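Local coordinates for high-affinity zinc uptake system protein znuA (Streptococcus suis, PDB 3MFQ), which probably captures zinc and related transition metal ions outside the cell membrane and hands them to an ABC transporter for uptake, at residues Tyr185-Val190 against Pro224-Lys229; Arg164-Pro169 against Lys249-Asp254; Glu203-Ile208 against Gln231-Ala236. All blocks are in the same frame, centred on the assembly; numbering follows the deposited sequence.

Contact 1 of 3, residues Tyr185-Val190 against Pro224-Lys229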
loop_
_atom_site.group_PDB
_atom_site.type_symbol
_atom_site.label_atom_id
_atom_site.label_comp_id
_atom_site.label_asym_id
_atom_site.label_seq_id
_atom_site.Cartn_x
_atom_site.Cartn_y
_atom_site.Cartn_z
ATOM N N TYR A 185 12.970 5.726 6.242
ATOM C CA TYR A 185 13.556 6.785 5.433
ATOM C C TYR A 185 13.280 6.510 3.961
ATOM O O TYR A 185 13.223 5.355 3.539
ATOM C CB TYR A 185 15.063 6.888 5.669
ATOM C CG TYR A 185 15.448 7.195 7.096
ATOM C CD1 TYR A 185 16.329 6.378 7.788
ATOM C CD2 TYR A 185 14.928 8.298 7.752
ATOM C CE1 TYR A 185 16.685 6.654 9.090
ATOM C CE2 TYR A 185 15.277 8.582 9.055
ATOM C CZ TYR A 185 16.155 7.756 9.719
ATOM O OH TYR A 185 16.504 8.035 11.018
ATOM N N ALA A 186 13.107 7.575 3.185
ATOM C CA ALA A 186 12.846 7.447 1.756
ATOM C C ALA A 186 13.339 8.673 1.000
ATOM O O ALA A 186 13.079 9.805 1.405
ATOM C CB ALA A 186 11.365 7.232 1.508
ATOM N N PRO A 187 14.058 8.447 -0.109
ATOM C CA PRO A 187 14.580 9.545 -0.927
ATOM C C PRO A 187 13.455 10.308 -1.614
ATOM O O PRO A 187 13.718 11.269 -2.337
ATOM C CB PRO A 187 15.442 8.824 -1.969
ATOM C CG PRO A 187 14.860 7.455 -2.051
ATOM C CD PRO A 187 14.423 7.130 -0.657
ATOM N N GLN A 188 12.218 9.880 -1.391
ATOM C CA GLN A 188 11.067 10.544 -1.989
ATOM C C GLN A 188 9.942 10.747 -0.983
ATOM O O GLN A 188 9.877 10.064 0.038
ATOM C CB GLN A 188 10.556 9.758 -3.195
ATOM C CG GLN A 188 9.386 10.417 -3.902
ATOM C CD GLN A 188 9.126 9.827 -5.267
ATOM O OE1 GLN A 188 8.955 10.553 -6.245
ATOM N NE2 GLN A 188 9.105 8.503 -5.346
ATOM N N GLY A 189 9.057 11.692 -1.280
ATOM C CA GLY A 189 7.961 12.018 -0.388
ATOM C C GLY A 189 6.889 10.948 -0.327
ATOM O O GLY A 189 7.149 9.769 -0.577
ATOM N N VAL A 190 5.675 11.369 0.008
ATOM C CA VAL A 190 4.550 10.457 0.149
ATOM C C VAL A 190 4.012 10.012 -1.210
ATOM O O VAL A 190 3.654 8.850 -1.398
ATOM C CB VAL A 190 3.427 11.097 0.981
ATOM C CG1 VAL A 190 2.106 11.044 0.235
ATOM C CG2 VAL A 190 3.318 10.414 2.330
ATOM N N PRO A 224 14.018 0.524 -9.604
ATOM C CA PRO A 224 15.029 0.142 -8.611
ATOM C C PRO A 224 16.364 0.861 -8.799
ATOM O O PRO A 224 17.210 0.820 -7.907
ATOM C CB PRO A 224 15.206 -1.361 -8.854
ATOM C CG PRO A 224 13.925 -1.795 -9.476
ATOM C CD PRO A 224 13.483 -0.645 -10.323
ATOM N N GLU A 225 16.546 1.512 -9.944
ATOM C CA GLU A 225 17.776 2.244 -10.220
ATOM C C GLU A 225 18.027 3.278 -9.133
ATOM O O GLU A 225 19.161 3.493 -8.711
ATOM C CB GLU A 225 17.692 2.936 -11.580
ATOM C CG GLU A 225 18.847 2.609 -12.511
ATOM C CD GLU A 225 20.196 2.987 -11.928
ATOM O OE1 GLU A 225 21.003 2.072 -11.656
ATOM O OE2 GLU A 225 20.450 4.196 -11.743
ATOM N N ARG A 226 16.951 3.913 -8.684
ATOM C CA ARG A 226 17.031 4.930 -7.650
ATOM C C ARG A 226 17.737 4.414 -6.403
ATOM O O ARG A 226 18.516 5.135 -5.782
ATOM C CB ARG A 226 15.633 5.408 -7.277
ATOM C CG ARG A 226 15.614 6.422 -6.159
ATOM C CD ARG A 226 14.212 6.591 -5.623
ATOM N NE ARG A 226 13.246 6.783 -6.698
ATOM C CZ ARG A 226 11.955 7.021 -6.500
ATOM N NH1 ARG A 226 11.478 7.098 -5.266
ATOM N NH2 ARG A 226 11.141 7.183 -7.533
ATOM N N MET A 227 17.456 3.169 -6.036
ATOM C CA MET A 227 18.048 2.585 -4.838
ATOM C C MET A 227 19.480 2.132 -5.094
ATOM O O MET A 227 20.277 2.023 -4.165
ATOM C CB MET A 227 17.201 1.422 -4.316
ATOM C CG MET A 227 15.782 1.816 -3.937
ATOM S SD MET A 227 15.704 3.117 -2.689
ATOM C CE MET A 227 16.151 2.212 -1.213
ATOM N N LYS A 228 19.806 1.872 -6.355
ATOM C CA LYS A 228 21.169 1.503 -6.711
ATOM C C LYS A 228 22.041 2.736 -6.899
ATOM O O LYS A 228 23.258 2.676 -6.736
ATOM C CB LYS A 228 21.198 0.613 -7.954
ATOM C CG LYS A 228 20.840 -0.832 -7.655
ATOM C CD LYS A 228 21.331 -1.773 -8.740
ATOM C CE LYS A 228 21.182 -3.226 -8.311
ATOM N NZ LYS A 228 21.632 -4.173 -9.369
ATOM N N LYS A 229 21.412 3.854 -7.238
ATOM C CA LYS A 229 22.101 5.138 -7.251
ATOM C C LYS A 229 22.248 5.636 -5.817
ATOM O O LYS A 229 23.130 6.437 -5.511
ATOM C CB LYS A 229 21.337 6.159 -8.095
ATOM C CG LYS A 229 21.815 6.257 -9.535
ATOM C CD LYS A 229 23.203 6.875 -9.613
ATOM C CE LYS A 229 23.712 6.929 -11.048
ATOM N NZ LYS A 229 25.000 7.674 -11.145
#

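Contact 2 of 3, residues Arg164-Pro169 against Lys249-Asp254. With ZN (zinc ion), chain D.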
loop_
_atom_site.group_PDB
_atom_site.type_symbol
_atom_site.label_atom_id
_atom_site.label_comp_id
_atom_site.label_asym_id
_atom_site.label_seq_id
_atom_site.Cartn_x
_atom_site.Cartn_y
_atom_site.Cartn_z
ATOM N N ARG A 164 15.906 -1.629 13.489
ATOM C CA ARG A 164 14.535 -1.289 13.126
ATOM C C ARG A 164 14.486 -0.041 12.258
ATOM O O ARG A 164 13.809 0.932 12.586
ATOM C CB ARG A 164 13.675 -1.098 14.375
ATOM C CG ARG A 164 13.491 -2.368 15.181
ATOM C CD ARG A 164 12.043 -2.555 15.587
ATOM N NE ARG A 164 11.749 -3.956 15.863
ATOM C CZ ARG A 164 10.524 -4.460 15.949
ATOM N NH1 ARG A 164 9.469 -3.677 15.781
ATOM N NH2 ARG A 164 10.354 -5.749 16.201
ATOM N N TYR A 165 15.210 -0.080 11.146
ATOM C CA TYR A 165 15.250 1.035 10.213
ATOM C C TYR A 165 15.020 0.557 8.787
ATOM O O TYR A 165 15.826 -0.188 8.232
ATOM C CB TYR A 165 16.585 1.768 10.316
ATOM C CG TYR A 165 16.773 2.498 11.621
ATOM C CD1 TYR A 165 17.307 1.855 12.729
ATOM C CD2 TYR A 165 16.413 3.832 11.747
ATOM C CE1 TYR A 165 17.481 2.522 13.925
ATOM C CE2 TYR A 165 16.582 4.507 12.939
ATOM C CZ TYR A 165 17.116 3.847 14.024
ATOM O OH TYR A 165 17.286 4.519 15.212
ATOM N N LEU A 166 13.915 0.998 8.201
ATOM C CA LEU A 166 13.529 0.572 6.865
ATOM C C LEU A 166 13.839 1.657 5.845
ATOM O O LEU A 166 13.535 2.828 6.062
ATOM C CB LEU A 166 12.038 0.238 6.838
ATOM C CG LEU A 166 11.450 -0.298 5.535
ATOM C CD1 LEU A 166 12.141 -1.581 5.122
ATOM C CD2 LEU A 166 9.959 -0.525 5.696
ATOM N N VAL A 167 14.449 1.263 4.732
ATOM C CA VAL A 167 14.755 2.205 3.662
ATOM C C VAL A 167 14.063 1.792 2.372
ATOM O O VAL A 167 14.300 0.705 1.848
ATOM C CB VAL A 167 16.266 2.315 3.412
ATOM C CG1 VAL A 167 16.542 3.320 2.307
ATOM C CG2 VAL A 167 16.982 2.714 4.690
ATOM N N THR A 168 13.207 2.670 1.865
ATOM C CA THR A 168 12.414 2.372 0.685
ATOM C C THR A 168 12.488 3.533 -0.301
ATOM O O THR A 168 12.855 4.642 0.079
ATOM C CB THR A 168 10.950 2.108 1.066
ATOM O OG1 THR A 168 10.386 3.290 1.645
ATOM C CG2 THR A 168 10.863 0.972 2.070
ATOM N N PRO A 169 12.148 3.273 -1.573
ATOM C CA PRO A 169 12.178 4.275 -2.647
ATOM C C PRO A 169 11.341 5.519 -2.351
ATOM O O PRO A 169 11.733 6.616 -2.747
ATOM C CB PRO A 169 11.597 3.518 -3.839
ATOM C CG PRO A 169 11.934 2.101 -3.572
ATOM C CD PRO A 169 11.818 1.933 -2.088
ATOM N N LYS A 249 12.533 -10.334 -4.995
ATOM C CA LYS A 249 12.893 -9.610 -3.785
ATOM C C LYS A 249 12.440 -8.165 -3.880
ATOM O O LYS A 249 13.257 -7.253 -3.999
ATOM C CB LYS A 249 14.401 -9.649 -3.569
ATOM C CG LYS A 249 14.983 -11.040 -3.514
ATOM C CD LYS A 249 16.492 -10.964 -3.470
ATOM C CE LYS A 249 17.111 -12.340 -3.334
ATOM N NZ LYS A 249 18.599 -12.263 -3.336
ATOM N N GLU A 250 11.131 -7.964 -3.831
ATOM C CA GLU A 250 10.568 -6.629 -3.925
ATOM C C GLU A 250 9.456 -6.435 -2.908
ATOM O O GLU A 250 8.634 -7.325 -2.692
ATOM C CB GLU A 250 10.028 -6.375 -5.333
ATOM C CG GLU A 250 11.094 -6.197 -6.397
ATOM C CD GLU A 250 10.494 -5.989 -7.771
ATOM O OE1 GLU A 250 9.354 -6.448 -7.993
ATOM O OE2 GLU A 250 11.161 -5.368 -8.626
ATOM N N LEU A 251 9.444 -5.265 -2.279
ATOM C CA LEU A 251 8.355 -4.889 -1.395
ATOM C C LEU A 251 7.200 -4.364 -2.234
ATOM O O LEU A 251 7.414 -3.715 -3.259
ATOM C CB LEU A 251 8.809 -3.809 -0.411
ATOM C CG LEU A 251 9.876 -4.175 0.621
ATOM C CD1 LEU A 251 10.271 -2.954 1.431
ATOM C CD2 LEU A 251 9.379 -5.281 1.532
ATOM N N PHE A 252 5.978 -4.650 -1.805
ATOM C CA PHE A 252 4.807 -4.088 -2.457
ATOM C C PHE A 252 4.310 -2.914 -1.633
ATOM O O PHE A 252 3.966 -3.072 -0.462
ATOM C CB PHE A 252 3.703 -5.134 -2.588
ATOM C CG PHE A 252 4.149 -6.412 -3.231
ATOM C CD1 PHE A 252 4.337 -6.486 -4.600
ATOM C CD2 PHE A 252 4.365 -7.546 -2.468
ATOM C CE1 PHE A 252 4.741 -7.664 -5.194
ATOM C CE2 PHE A 252 4.767 -8.726 -3.055
ATOM C CZ PHE A 252 4.958 -8.786 -4.421
ATOM N N SER A 253 4.281 -1.732 -2.237
ATOM C CA SER A 253 3.799 -0.549 -1.544
ATOM C C SER A 253 2.482 -0.077 -2.139
ATOM O O SER A 253 1.490 0.077 -1.429
ATOM C CB SER A 253 4.832 0.576 -1.610
ATOM O OG SER A 253 4.891 1.134 -2.911
ATOM N N ASP A 254 2.478 0.141 -3.449
ATOM C CA ASP A 254 1.327 0.724 -4.119
ATOM C C ASP A 254 0.580 -0.278 -4.986
ATOM O O ASP A 254 -0.186 0.110 -5.864
ATOM C CB ASP A 254 1.760 1.919 -4.967
ATOM C CG ASP A 254 2.307 3.054 -4.129
ATOM O OD1 ASP A 254 2.009 3.094 -2.917
ATOM O OD2 ASP A 254 3.032 3.908 -4.681
HETATM ZN ZN ZN D . 3.069 5.238 -2.741
#

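Contact 3 of 3, residues Glu203-Ile208 against Gln231-Ala236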
loop_
_atom_site.group_PDB
_atom_site.type_symbol
_atom_site.label_atom_id
_atom_site.label_comp_id
_atom_site.label_asym_id
_atom_site.label_seq_id
_atom_site.Cartn_x
_atom_site.Cartn_y
_atom_site.Cartn_z
ATOM N N GLU A 203 20.421 13.239 2.108
ATOM C CA GLU A 203 19.771 13.167 3.406
ATOM C C GLU A 203 19.665 11.716 3.837
ATOM O O GLU A 203 19.993 11.364 4.969
ATOM C CB GLU A 203 18.372 13.777 3.319
ATOM C CG GLU A 203 18.157 14.999 4.192
ATOM C CD GLU A 203 18.004 14.648 5.659
ATOM O OE1 GLU A 203 17.179 15.296 6.339
ATOM O OE2 GLU A 203 18.703 13.724 6.130
ATOM N N THR A 204 19.212 10.874 2.916
ATOM C CA THR A 204 19.035 9.455 3.189
ATOM C C THR A 204 20.378 8.769 3.390
ATOM O O THR A 204 20.543 7.959 4.301
ATOM C CB THR A 204 18.267 8.760 2.055
ATOM O OG1 THR A 204 17.036 9.452 1.816
ATOM C CG2 THR A 204 17.967 7.320 2.424
ATOM N N VAL A 205 21.339 9.099 2.534
ATOM C CA VAL A 205 22.681 8.554 2.664
ATOM C C VAL A 205 23.212 8.803 4.066
ATOM O O VAL A 205 23.625 7.874 4.756
ATOM C CB VAL A 205 23.643 9.182 1.650
ATOM C CG1 VAL A 205 25.053 8.664 1.877
ATOM C CG2 VAL A 205 23.181 8.887 0.237
ATOM N N ASN A 206 23.193 10.062 4.486
ATOM C CA ASN A 206 23.653 10.426 5.821
ATOM C C ASN A 206 22.897 9.668 6.904
ATOM O O ASN A 206 23.462 9.318 7.937
ATOM C CB ASN A 206 23.513 11.930 6.045
ATOM C CG ASN A 206 24.346 12.743 5.075
ATOM O OD1 ASN A 206 25.177 12.198 4.348
ATOM N ND2 ASN A 206 24.128 14.051 5.058
ATOM N N LEU A 207 21.614 9.418 6.664
ATOM C CA LEU A 207 20.804 8.665 7.612
ATOM C C LEU A 207 21.265 7.214 7.695
ATOM O O LEU A 207 21.312 6.629 8.775
ATOM C CB LEU A 207 19.322 8.742 7.238
ATOM C CG LEU A 207 18.477 9.763 8.009
ATOM C CD1 LEU A 207 19.324 10.560 8.988
ATOM C CD2 LEU A 207 17.733 10.691 7.061
ATOM N N ILE A 208 21.604 6.639 6.547
ATOM C CA ILE A 208 22.120 5.279 6.504
ATOM C C ILE A 208 23.424 5.189 7.283
ATOM O O ILE A 208 23.638 4.254 8.055
ATOM C CB ILE A 208 22.374 4.823 5.061
ATOM C CG1 ILE A 208 21.071 4.841 4.264
ATOM C CG2 ILE A 208 22.992 3.437 5.043
ATOM C CD1 ILE A 208 21.235 4.420 2.826
ATOM N N GLN A 231 22.654 3.437 -3.250
ATOM C CA GLN A 231 23.700 2.562 -2.739
ATOM C C GLN A 231 25.075 3.083 -3.127
ATOM O O GLN A 231 26.005 3.092 -2.319
ATOM C CB GLN A 231 23.517 1.158 -3.306
ATOM C CG GLN A 231 24.760 0.296 -3.238
ATOM C CD GLN A 231 24.572 -1.042 -3.920
ATOM O OE1 GLN A 231 24.363 -1.112 -5.132
ATOM N NE2 GLN A 231 24.647 -2.114 -3.144
ATOM N N GLU A 232 25.191 3.508 -4.379
ATOM C CA GLU A 232 26.441 4.021 -4.919
ATOM C C GLU A 232 26.915 5.245 -4.143
ATOM O O GLU A 232 28.109 5.411 -3.892
ATOM C CB GLU A 232 26.254 4.363 -6.397
ATOM C CG GLU A 232 27.497 4.859 -7.102
ATOM C CD GLU A 232 27.247 5.126 -8.574
ATOM O OE1 GLU A 232 27.421 6.285 -9.009
ATOM O OE2 GLU A 232 26.864 4.179 -9.296
ATOM N N ALA A 233 25.971 6.100 -3.762
ATOM C CA ALA A 233 26.285 7.309 -3.007
ATOM C C ALA A 233 26.795 6.977 -1.609
ATOM O O ALA A 233 27.716 7.620 -1.105
ATOM C CB ALA A 233 25.066 8.212 -2.927
ATOM N N VAL A 234 26.188 5.971 -0.985
ATOM C CA VAL A 234 26.618 5.515 0.331
ATOM C C VAL A 234 28.069 5.054 0.277
ATOM O O VAL A 234 28.904 5.509 1.055
ATOM C CB VAL A 234 25.737 4.365 0.847
ATOM C CG1 VAL A 234 26.322 3.780 2.122
ATOM C CG2 VAL A 234 24.313 4.847 1.077
ATOM N N LYS A 235 28.358 4.150 -0.654
ATOM C CA LYS A 235 29.713 3.650 -0.853
ATOM C C LYS A 235 30.672 4.795 -1.155
ATOM O O LYS A 235 31.857 4.727 -0.829
ATOM C CB LYS A 235 29.738 2.631 -1.993
ATOM C CG LYS A 235 31.098 2.008 -2.245
ATOM C CD LYS A 235 31.011 0.931 -3.316
ATOM C CE LYS A 235 32.321 0.170 -3.450
ATOM N NZ LYS A 235 32.200 -0.976 -4.394
ATOM N N ALA A 236 30.150 5.847 -1.778
ATOM C CA ALA A 236 30.945 7.031 -2.076
ATOM C C ALA A 236 31.396 7.694 -0.780
ATOM O O ALA A 236 32.345 8.478 -0.767
ATOM C CB ALA A 236 30.156 8.005 -2.933
#

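Contact 1 of 3, residues Tyr185-Val190 against Pro224-Lys229
Arg226 meets Pro187 and Gln188 along the outer half of its side chain, and the contact is a worked example of how a long cationic residue can combine apolar and polar duties. Arg226 CB stays at the helix, and CG, anti to the backbone N (chi1 177°), starts a nearly straight run toward the loop. Arg226 CG comes to 4.3 Å from Pro187 CG, and Arg226 CD closes that approach to 3.7 Å, the aliphatic part lying aslant to the proline ring. Met227, one residue further on, adds its SD at 4.5 Å from the same Pro187 CG. This loop leaves strand 183-185 and the helix is 225-235; both belong to the β/α lobe that supplies the C-terminal half of the metal site in a TroA-type solute-binding protein. Beyond CD the arginine bends at chi3 (-48°), and NE carries the flat group toward Gln188. Arg226 NH1 stands 3.5 Å from Gln188 CB, while the terminal amide of Gln188 lies at the guanidinium edge, near its plane, with the two planes 80° apart. The side chains cross at about a right angle. Arg226 NH1 also donates a hydrogen bond to the backbone O of Pro169, beside the loop residue His170, against which Gln188 packs.

Contact 2 of 3, residues Arg164-Pro169 against Lys249-Asp254
Leu251 CD1 touches both Thr168 and Leu166, a small apolar meeting of the Asp254-bearing loop with the region of strand 165-167. One residue earlier, Glu250 O accepts a hydrogen bond from His272 NE2. At Leu251 the first torsion (chi1 -66°) sets CG beside the backbone N, and chi2 then extends Leu251 CD1 outward to 4.0 Å from Thr168 CG2, the two side chains crossing nearly perpendicularly. The same Leu251 CD1 lies 4.4 Å from Leu166 CD1. Phe252 comes next, with Glu250 O over one face of its ring, 4.1 Å above the plane and offset toward the rim. Ser253 follows, its OG hydrogen-bonded to Glu219 OE1. Asp254 closes the segment as a bidentate ligand, with OD1 and OD2 each 2.4 Å from the zinc ion; His41, His104 and His170 complete the site. His170 follows Thr168 and Pro169, just beyond strand 165-167, and the segments that meet at Leu251 thus lead to two of the four ligands. Around the contact, Leu251 is backed by Leu276 of helix 266-281 and Phe217 of strand 215-217, while Leu166, in a strand parallel to 183-185, packs on Leu184 and on Met277 of helix 266-281.

Contact 3 of 3, residues Glu203-Ile208 against Gln231-Ala236
Val205, Ile208, Ala233 and Val234 make this contact with aliphatic carbons alone, so no flat group has a face or an edge in it; the amide of Asn206 turns instead to Lys237, whose NZ donates to its OD1. The arrangement illustrates helix-on-helix packing within a β/α lobe: helix 198-211 precedes strand 215-217 in the chain and helix 225-235 follows it. Their short segments cross at -57°, with axes 9.5 Å apart at closest approach, and the backbones come nearest at Val205 and Val234, whose CA atoms are 5.5 Å apart.

Val205 sits at the middle of the meeting and uses both of its branches. Val205 CG1, anti to the backbone N (chi1 176°), lies over the backbone of the second helix, 3.8 Å from Val234 CA. Val205 CG2, held beside the backbone N, goes to the other side and touches Ala233 CB at 3.7 Å. The small alanine methyl thus takes one branch while the valine backbone takes the other. The two valine side chains run antiparallel past one another, Val205 CG1 lying 4.0 Å from Val234 CG2.

One turn on, Ile208 extends the layer, and Val241, from the loop beyond helix 225-235, packs on both Ile208 and Val234. Ile208 crosses Val234 at about a right angle; its chain, fully extended at chi2 (179°), brings the terminal Ile208 CD1 to 3.6 Å from Val234 CG2.

How the contacts relate
Contacts 2, 1 and 3 have their centres about 11, 16 and 25 Å from the centre of the chain. Contact 2 holds the metal ligand Asp254, and contact 1 brings the side chain of Gln188 to about 7 Å from the zinc ion. Centres of contacts 1 and 2 are about 10 Å apart, and a probable hydrogen bond of 3.0 Å from Tyr185 N to Leu166 O joins them. Contacts 1 and 3 share helix 225-235, their centres about 11 Å apart; Tyr185 CZ packs 3.5 Å from Leu207 CG. Contacts 2 and 3, about 16 Å apart between centres, barely touch. Along the chain, contact 2 encloses both others, whose segments alternate.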